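Local coordinates for structural polyprotein, VP3 (Israeli acute paralysis virus, PDB 5CDD), which probably serves as a structural building block of the virion shell, as the VP3 capsid protein cut from the viral structural polyprotein, at residues A147-P159 with S185-N197. Residues are numbered along the deposited sequence; the frame is centred on the assembly and turned at random.
Sequences AFHTGRLEIFFEP and SDNNYKYILDLTN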
ATOM      1  N   ALA B 147     -38.915  26.516  61.184  1.00 46.09           N
ATOM      2  CA  ALA B 147     -40.086  26.982  60.455  1.00 47.26           C
ATOM      3  C   ALA B 147     -40.614  28.294  61.025  1.00 48.43           C
ATOM      4  O   ALA B 147     -41.538  28.891  60.473  1.00 48.33           O
ATOM      5  CB  ALA B 147     -41.176  25.921  60.490  1.00 46.93           C
ATOM      6  N   PHE B 148     -40.017  28.747  62.123  1.00 49.46           N
ATOM      7  CA  PHE B 148     -40.454  29.978  62.770  1.00 49.69           C
ATOM      8  C   PHE B 148     -39.656  31.214  62.375  1.00 49.78           C
ATOM      9  O   PHE B 148     -40.065  32.339  62.669  1.00 51.00           O
ATOM     10  CB  PHE B 148     -40.423  29.792  64.289  1.00 49.78           C
ATOM     11  CG  PHE B 148     -41.294  28.668  64.766  1.00 50.31           C
ATOM     12  CD1 PHE B 148     -42.670  28.709  64.565  1.00 49.99           C
ATOM     13  CD2 PHE B 148     -40.740  27.550  65.380  1.00 50.67           C
ATOM     14  CE1 PHE B 148     -43.482  27.651  64.962  1.00 50.44           C
ATOM     15  CE2 PHE B 148     -41.544  26.485  65.782  1.00 51.10           C
ATOM     16  CZ  PHE B 148     -42.918  26.536  65.571  1.00 51.00           C
ATOM     17  N   HIS B 149     -38.523  31.013  61.709  1.00 48.72           N
ATOM     18  CA  HIS B 149     -37.708  32.141  61.278  1.00 47.13           C
ATOM     19  C   HIS B 149     -38.232  32.703  59.966  1.00 47.60           C
ATOM     20  O   HIS B 149     -38.626  31.958  59.066  1.00 47.85           O
ATOM     21  CB  HIS B 149     -36.243  31.731  61.100  1.00 45.07           C
ATOM     22  CG  HIS B 149     -35.555  31.360  62.376  1.00 43.66           C
ATOM     23  ND1 HIS B 149     -35.679  30.116  62.956  1.00 43.56           N
ATOM     24  CD2 HIS B 149     -34.728  32.069  63.181  1.00 42.39           C
ATOM     25  CE1 HIS B 149     -34.957  30.073  64.062  1.00 42.41           C
ATOM     26  NE2 HIS B 149     -34.370  31.245  64.221  1.00 41.95           N
ATOM     27  N   THR B 150     -38.247  34.027  59.869  1.00 48.20           N
ATOM     28  CA  THR B 150     -38.708  34.698  58.662  1.00 48.77           C
ATOM     29  C   THR B 150     -37.740  35.821  58.317  1.00 48.87           C
ATOM     30  O   THR B 150     -36.936  36.243  59.151  1.00 48.56           O
ATOM     31  CB  THR B 150     -40.126  35.283  58.840  1.00 49.35           C
ATOM     32  OG1 THR B 150     -40.133  36.204  59.937  1.00 49.45           O
ATOM     33  CG2 THR B 150     -41.129  34.171  59.105  1.00 48.75           C
ATOM     34  N   GLY B 151     -37.819  36.299  57.082  1.00 48.77           N
ATOM     35  CA  GLY B 151     -36.932  37.357  56.642  1.00 48.73           C
ATOM     36  C   GLY B 151     -36.557  37.103  55.198  1.00 48.39           C
ATOM     37  O   GLY B 151     -36.924  36.070  54.640  1.00 48.91           O
ATOM     38  N   ARG B 152     -35.829  38.032  54.589  1.00 47.34           N
ATOM     39  CA  ARG B 152     -35.432  37.881  53.197  1.00 46.02           C
ATOM     40  C   ARG B 152     -33.982  38.267  52.964  1.00 45.20           C
ATOM     41  O   ARG B 152     -33.565  39.375  53.292  1.00 44.34           O
ATOM     42  CB  ARG B 152     -36.339  38.723  52.304  1.00 46.44           C
ATOM     43  CG  ARG B 152     -37.731  38.151  52.153  1.00 48.16           C
ATOM     44  CD  ARG B 152     -38.797  39.222  52.329  1.00 50.75           C
ATOM     45  NE  ARG B 152     -38.644  40.313  51.378  1.00 53.85           N
ATOM     46  CZ  ARG B 152     -38.738  40.178  50.060  1.00 56.24           C
ATOM     47  NH1 ARG B 152     -38.989  38.989  49.530  1.00 55.45           N
ATOM     48  NH2 ARG B 152     -38.564  41.232  49.271  1.00 57.12           N
ATOM     49  N   LEU B 153     -33.222  37.345  52.384  1.00 44.82           N
ATOM     50  CA  LEU B 153     -31.812  37.572  52.106  1.00 43.39           C
ATOM     51  C   LEU B 153     -31.630  37.926  50.631  1.00 43.09           C
ATOM     52  O   LEU B 153     -32.274  37.345  49.759  1.00 43.21           O
ATOM     53  CB  LEU B 153     -31.020  36.309  52.468  1.00 42.63           C
ATOM     54  CG  LEU B 153     -29.545  36.424  52.856  1.00 42.00           C
ATOM     55  CD1 LEU B 153     -29.367  37.409  54.004  1.00 41.34           C
ATOM     56  CD2 LEU B 153     -29.041  35.048  53.258  1.00 41.77           C
ATOM     57  N   GLU B 154     -30.759  38.891  50.360  1.00 43.29           N
ATOM     58  CA  GLU B 154     -30.498  39.328  48.995  1.00 43.74           C
ATOM     59  C   GLU B 154     -29.095  38.938  48.557  1.00 42.83           C
ATOM     60  O   GLU B 154     -28.129  39.119  49.299  1.00 43.12           O
ATOM     61  CB  GLU B 154     -30.655  40.844  48.893  1.00 45.93           C
ATOM     62  CG  GLU B 154     -30.187  41.444  47.579  1.00 49.66           C
ATOM     63  CD  GLU B 154     -30.165  42.963  47.609  1.00 52.86           C
ATOM     64  OE1 GLU B 154     -29.491  43.537  48.493  1.00 53.30           O
ATOM     65  OE2 GLU B 154     -30.819  43.584  46.743  1.00 55.43           O
ATOM     66  N   ILE B 155     -28.988  38.401  47.348  1.00 41.06           N
ATOM     67  CA  ILE B 155     -27.701  38.000  46.797  1.00 38.54           C
ATOM     68  C   ILE B 155     -27.632  38.546  45.378  1.00 37.78           C
ATOM     69  O   ILE B 155     -28.359  38.088  44.499  1.00 37.02           O
ATOM     70  CB  ILE B 155     -27.559  36.464  46.752  1.00 37.73           C
ATOM     71  CG1 ILE B 155     -27.825  35.869  48.137  1.00 37.11           C
ATOM     72  CG2 ILE B 155     -26.160  36.090  46.290  1.00 36.37           C
ATOM     73  CD1 ILE B 155     -29.026  34.940  48.195  1.00 35.93           C
ATOM     74  N   PHE B 156     -26.768  39.532  45.159  1.00 37.44           N
ATOM     75  CA  PHE B 156     -26.637  40.131  43.838  1.00 36.64           C
ATOM     76  C   PHE B 156     -25.210  40.038  43.320  1.00 35.62           C
ATOM     77  O   PHE B 156     -24.271  39.834  44.092  1.00 34.29           O
ATOM     78  CB  PHE B 156     -27.107  41.594  43.872  1.00 37.31           C
ATOM     79  CG  PHE B 156     -26.223  42.511  44.675  1.00 37.55           C
ATOM     80  CD1 PHE B 156     -25.163  43.185  44.071  1.00 37.69           C
ATOM     81  CD2 PHE B 156     -26.451  42.706  46.035  1.00 37.02           C
ATOM     82  CE1 PHE B 156     -24.345  44.040  44.808  1.00 37.00           C
ATOM     83  CE2 PHE B 156     -25.639  43.558  46.779  1.00 37.55           C
ATOM     84  CZ  PHE B 156     -24.583  44.226  46.163  1.00 37.78           C
ATOM     85  N   PHE B 157     -25.056  40.176  42.006  1.00 35.38           N
ATOM     86  CA  PHE B 157     -23.745  40.103  41.375  1.00 34.25           C
ATOM     87  C   PHE B 157     -23.294  41.453  40.835  1.00 34.73           C
ATOM     88  O   PHE B 157     -24.049  42.159  40.161  1.00 34.58           O
ATOM     89  CB  PHE B 157     -23.755  39.085  40.231  1.00 32.38           C
ATOM     90  CG  PHE B 157     -22.461  39.027  39.463  1.00 31.00           C
ATOM     91  CD1 PHE B 157     -21.299  38.555  40.065  1.00 30.61           C
ATOM     92  CD2 PHE B 157     -22.397  39.476  38.146  1.00 30.04           C
ATOM     93  CE1 PHE B 157     -20.089  38.533  39.366  1.00 29.42           C
ATOM     94  CE2 PHE B 157     -21.194  39.458  37.442  1.00 29.77           C
ATOM     95  CZ  PHE B 157     -20.039  38.986  38.054  1.00 28.77           C
ATOM     96  N   GLU B 158     -22.045  41.795  41.134  1.00 34.72           N
ATOM     97  CA  GLU B 158     -21.452  43.044  40.684  1.00 35.20           C
ATOM     98  C   GLU B 158     -20.162  42.731  39.933  1.00 35.63           C
ATOM     99  O   GLU B 158     -19.208  42.203  40.507  1.00 36.59           O
ATOM    100  CB  GLU B 158     -21.165  43.948  41.887  1.00 35.17           C
ATOM    101  CG  GLU B 158     -20.339  45.199  41.588  1.00 35.95           C
ATOM    102  CD  GLU B 158     -20.928  46.066  40.487  1.00 36.61           C
ATOM    103  OE1 GLU B 158     -22.166  46.213  40.435  1.00 37.52           O
ATOM    104  OE2 GLU B 158     -20.148  46.616  39.679  1.00 37.35           O
ATOM    105  N   PRO B 159     -20.123  43.036  38.629  1.00 35.05           N
ATOM    106  CA  PRO B 159     -18.933  42.779  37.819  1.00 34.95           C
ATOM    107  C   PRO B 159     -17.868  43.848  38.032  1.00 35.86           C
ATOM    108  O   PRO B 159     -18.186  45.001  38.320  1.00 37.64           O
ATOM    109  CB  PRO B 159     -19.484  42.797  36.401  1.00 34.57           C
ATOM    110  CG  PRO B 159     -20.526  43.865  36.486  1.00 34.16           C
ATOM    111  CD  PRO B 159     -21.230  43.531  37.789  1.00 34.40           C
ATOM    112  N   SER B 185     -28.442  47.823  44.601  1.00 47.58           N
ATOM    113  CA  SER B 185     -28.537  46.602  43.806  1.00 47.90           C
ATOM    114  C   SER B 185     -29.870  46.511  43.073  1.00 48.55           C
ATOM    115  O   SER B 185     -30.467  45.438  42.979  1.00 49.54           O
ATOM    116  CB  SER B 185     -28.378  45.377  44.706  1.00 47.65           C
ATOM    117  OG  SER B 185     -29.446  45.293  45.631  1.00 46.68           O
ATOM    118  N   ASP B 186     -30.333  47.638  42.548  1.00 49.28           N
ATOM    119  CA  ASP B 186     -31.603  47.676  41.838  1.00 50.46           C
ATOM    120  C   ASP B 186     -31.482  47.172  40.409  1.00 49.89           C
ATOM    121  O   ASP B 186     -32.392  46.526  39.895  1.00 49.57           O
ATOM    122  CB  ASP B 186     -32.151  49.106  41.826  1.00 53.34           C
ATOM    123  CG  ASP B 186     -32.328  49.676  43.223  1.00 57.03           C
ATOM    124  OD1 ASP B 186     -33.094  49.089  44.019  1.00 59.08           O
ATOM    125  OD2 ASP B 186     -31.699  50.713  43.525  1.00 58.21           O
ATOM    126  N   ASN B 187     -30.351  47.466  39.776  1.00 49.79           N
ATOM    127  CA  ASN B 187     -30.108  47.067  38.393  1.00 48.92           C
ATOM    128  C   ASN B 187     -29.263  45.806  38.267  1.00 47.68           C
ATOM    129  O   ASN B 187     -29.210  45.194  37.202  1.00 47.20           O
ATOM    130  CB  ASN B 187     -29.421  48.209  37.644  1.00 50.38           C
ATOM    131  CG  ASN B 187     -30.300  49.436  37.522  1.00 51.31           C
ATOM    132  OD1 ASN B 187     -29.810  50.542  37.295  1.00 52.52           O
ATOM    133  ND2 ASN B 187     -31.608  49.246  37.660  1.00 51.05           N
ATOM    134  N   ASN B 188     -28.601  45.423  39.351  1.00 46.80           N
ATOM    135  CA  ASN B 188     -27.752  44.242  39.342  1.00 45.86           C
ATOM    136  C   ASN B 188     -28.543  42.945  39.308  1.00 45.17           C
ATOM    137  O   ASN B 188     -29.677  42.883  39.782  1.00 46.12           O
ATOM    138  CB  ASN B 188     -26.847  44.234  40.575  1.00 45.60           C
ATOM    139  CG  ASN B 188     -25.863  45.376  40.576  1.00 46.42           C
ATOM    140  OD1 ASN B 188     -26.248  46.545  40.560  1.00 48.57           O
ATOM    141  ND2 ASN B 188     -24.577  45.046  40.591  1.00 47.44           N
ATOM    142  N   TYR B 189     -27.940  41.912  38.730  1.00 44.16           N
ATOM    143  CA  TYR B 189     -28.565  40.601  38.671  1.00 43.41           C
ATOM    144  C   TYR B 189     -28.585  40.095  40.105  1.00 43.23           C
ATOM    145  O   TYR B 189     -27.557  40.112  40.783  1.00 43.22           O
ATOM    146  CB  TYR B 189     -27.740  39.657  37.798  1.00 43.76           C
ATOM    147  CG  TYR B 189     -28.139  39.657  36.342  1.00 45.07           C
ATOM    148  CD1 TYR B 189     -29.310  39.025  35.924  1.00 46.14           C
ATOM    149  CD2 TYR B 189     -27.351  40.289  35.382  1.00 45.00           C
ATOM    150  CE1 TYR B 189     -29.687  39.020  34.582  1.00 47.44           C
ATOM    151  CE2 TYR B 189     -27.718  40.292  34.038  1.00 46.65           C
ATOM    152  CZ  TYR B 189     -28.886  39.655  33.646  1.00 48.20           C
ATOM    153  OH  TYR B 189     -29.250  39.646  32.318  1.00 49.17           O
ATOM    154  N   LYS B 190     -29.747  39.651  40.573  1.00 42.95           N
ATOM    155  CA  LYS B 190     -29.849  39.171  41.945  1.00 42.33           C
ATOM    156  C   LYS B 190     -30.975  38.178  42.189  1.00 41.40           C
ATOM    157  O   LYS B 190     -31.793  37.902  41.310  1.00 41.27           O
ATOM    158  CB  LYS B 190     -30.026  40.357  42.897  1.00 43.30           C
ATOM    159  CG  LYS B 190     -31.272  41.186  42.620  1.00 43.63           C
ATOM    160  CD  LYS B 190     -31.437  42.300  43.640  1.00 45.64           C
ATOM    161  CE  LYS B 190     -32.640  43.169  43.311  1.00 46.36           C
ATOM    162  NZ  LYS B 190     -32.506  43.801  41.966  1.00 48.08           N
ATOM    163  N   TYR B 191     -30.996  37.648  43.407  1.00 40.10           N
ATOM    164  CA  TYR B 191     -32.011  36.702  43.841  1.00 38.50           C
ATOM    165  C   TYR B 191     -32.330  37.003  45.299  1.00 39.09           C
ATOM    166  O   TYR B 191     -31.430  37.267  46.098  1.00 39.69           O
ATOM    167  CB  TYR B 191     -31.509  35.262  43.732  1.00 36.27           C
ATOM    168  CG  TYR B 191     -32.526  34.256  44.217  1.00 34.81           C
ATOM    169  CD1 TYR B 191     -33.651  33.953  43.452  1.00 34.61           C
ATOM    170  CD2 TYR B 191     -32.395  33.647  45.464  1.00 34.10           C
ATOM    171  CE1 TYR B 191     -34.622  33.071  43.917  1.00 34.89           C
ATOM    172  CE2 TYR B 191     -33.363  32.763  45.940  1.00 34.25           C
ATOM    173  CZ  TYR B 191     -34.473  32.480  45.161  1.00 34.74           C
ATOM    174  OH  TYR B 191     -35.434  31.609  45.621  1.00 35.56           O
ATOM    175  N   ILE B 192     -33.611  36.970  45.643  1.00 39.15           N
ATOM    176  CA  ILE B 192     -34.026  37.233  47.010  1.00 38.85           C
ATOM    177  C   ILE B 192     -34.566  35.957  47.638  1.00 39.12           C
ATOM    178  O   ILE B 192     -35.628  35.464  47.258  1.00 40.37           O
ATOM    179  CB  ILE B 192     -35.105  38.331  47.064  1.00 38.12           C
ATOM    180  CG1 ILE B 192     -34.520  39.645  46.544  1.00 38.04           C
ATOM    181  CG2 ILE B 192     -35.609  38.501  48.489  1.00 37.45           C
ATOM    182  CD1 ILE B 192     -35.496  40.794  46.537  1.00 40.12           C
ATOM    183  N   LEU B 193     -33.815  35.421  48.591  1.00 39.12           N
ATOM    184  CA  LEU B 193     -34.205  34.201  49.278  1.00 39.73           C
ATOM    185  C   LEU B 193     -35.145  34.535  50.431  1.00 41.68           C
ATOM    186  O   LEU B 193     -34.757  35.218  51.379  1.00 41.70           O
ATOM    187  CB  LEU B 193     -32.961  33.481  49.806  1.00 37.92           C
ATOM    188  CG  LEU B 193     -33.158  32.119  50.471  1.00 36.08           C
ATOM    189  CD1 LEU B 193     -33.782  31.147  49.484  1.00 35.93           C
ATOM    190  CD2 LEU B 193     -31.817  31.596  50.953  1.00 35.75           C
ATOM    191  N   ASP B 194     -36.381  34.055  50.340  1.00 43.51           N
ATOM    192  CA  ASP B 194     -37.381  34.297  51.374  1.00 44.63           C
ATOM    193  C   ASP B 194     -37.499  33.058  52.259  1.00 45.14           C
ATOM    194  O   ASP B 194     -37.981  32.016  51.817  1.00 45.73           O
ATOM    195  CB  ASP B 194     -38.733  34.607  50.730  1.00 46.49           C
ATOM    196  CG  ASP B 194     -39.734  35.177  51.716  1.00 48.32           C
ATOM    197  OD1 ASP B 194     -40.010  34.516  52.740  1.00 49.69           O
ATOM    198  OD2 ASP B 194     -40.246  36.289  51.464  1.00 48.34           O
ATOM    199  N   LEU B 195     -37.058  33.178  53.509  1.00 45.43           N
ATOM    200  CA  LEU B 195     -37.095  32.068  54.457  1.00 46.82           C
ATOM    201  C   LEU B 195     -38.472  31.428  54.632  1.00 48.81           C
ATOM    202  O   LEU B 195     -38.592  30.354  55.223  1.00 49.74           O
ATOM    203  CB  LEU B 195     -36.570  32.526  55.822  1.00 45.47           C
ATOM    204  CG  LEU B 195     -35.059  32.733  55.965  1.00 44.96           C
ATOM    205  CD1 LEU B 195     -34.562  33.734  54.938  1.00 45.53           C
ATOM    206  CD2 LEU B 195     -34.749  33.215  57.373  1.00 44.07           C
ATOM    207  N   THR B 196     -39.506  32.085  54.117  1.00 50.70           N
ATOM    208  CA  THR B 196     -40.871  31.575  54.225  1.00 52.07           C
ATOM    209  C   THR B 196     -41.220  30.626  53.081  1.00 53.10           C
ATOM    210  O   THR B 196     -42.137  29.812  53.197  1.00 53.89           O
ATOM    211  CB  THR B 196     -41.892  32.736  54.233  1.00 52.16           C
ATOM    212  OG1 THR B 196     -41.657  33.568  55.376  1.00 53.39           O
ATOM    213  CG2 THR B 196     -43.316  32.204  54.284  1.00 51.41           C
ATOM    214  N   ASN B 197     -40.485  30.726  51.978  1.00 53.84           N
ATOM    215  CA  ASN B 197     -40.741  29.880  50.819  1.00 54.72           C
ATOM    216  C   ASN B 197     -39.600  28.924  50.486  1.00 54.58           C
ATOM    217  O   ASN B 197     -39.836  27.819  49.999  1.00 54.91           O
ATOM    218  CB  ASN B 197     -41.044  30.749  49.597  1.00 56.60           C
ATOM    219  CG  ASN B 197     -42.307  31.567  49.763  1.00 58.79           C
ATOM    220  OD1 ASN B 197     -43.406  31.020  49.861  1.00 60.54           O
ATOM    221  ND2 ASN B 197     -42.156  32.886  49.799  1.00 59.13           N
TER
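Phe156 and Ser185 meet at the tightly packed end of this antiparallel strand pair: Ser185 CB sits over one face of the ring, 3.7 Å from its centroid, in a CH-pi contact. Phe156 CG lies between its backbone N and carbonyl carbon (chi1 68°), which swings the ring under the serine. Ser185 OG hydrogen-bonds Glu154 OE2, while Glu154 OE1 pairs with Arg241, so both carboxylate oxygens of this buried acid are engaged. Next door, Asn188 ND2 donates twice, to Phe157 O (3.0 Å), from above the carbonyl plane, and to Glu158 OE1 (2.7 Å); Glu158 OE2 also binds Thr194 and Arg196 of a neighbouring subunit. Paired backbone bonds at Leu153-Leu193 and Ile155-Tyr191 join the strands between. The looser side is the partly exposed patch of Arg152, Ile192 and Asp194 toward the other end, where Leu195 stays buried against Gly151: the Arg152 guanidinium lies across Ile192 CG2, and its salt bridge is long, NH1 3.6 Å from Asp194 OD2. Asp194 OD1 takes Thr196 N in an Asx turn. Leu153 packs against Ile240 and Ile258, consistent with the family's capsid jelly roll, and strand 150-159 runs between 189-194, outermost within the chain, and 236-247.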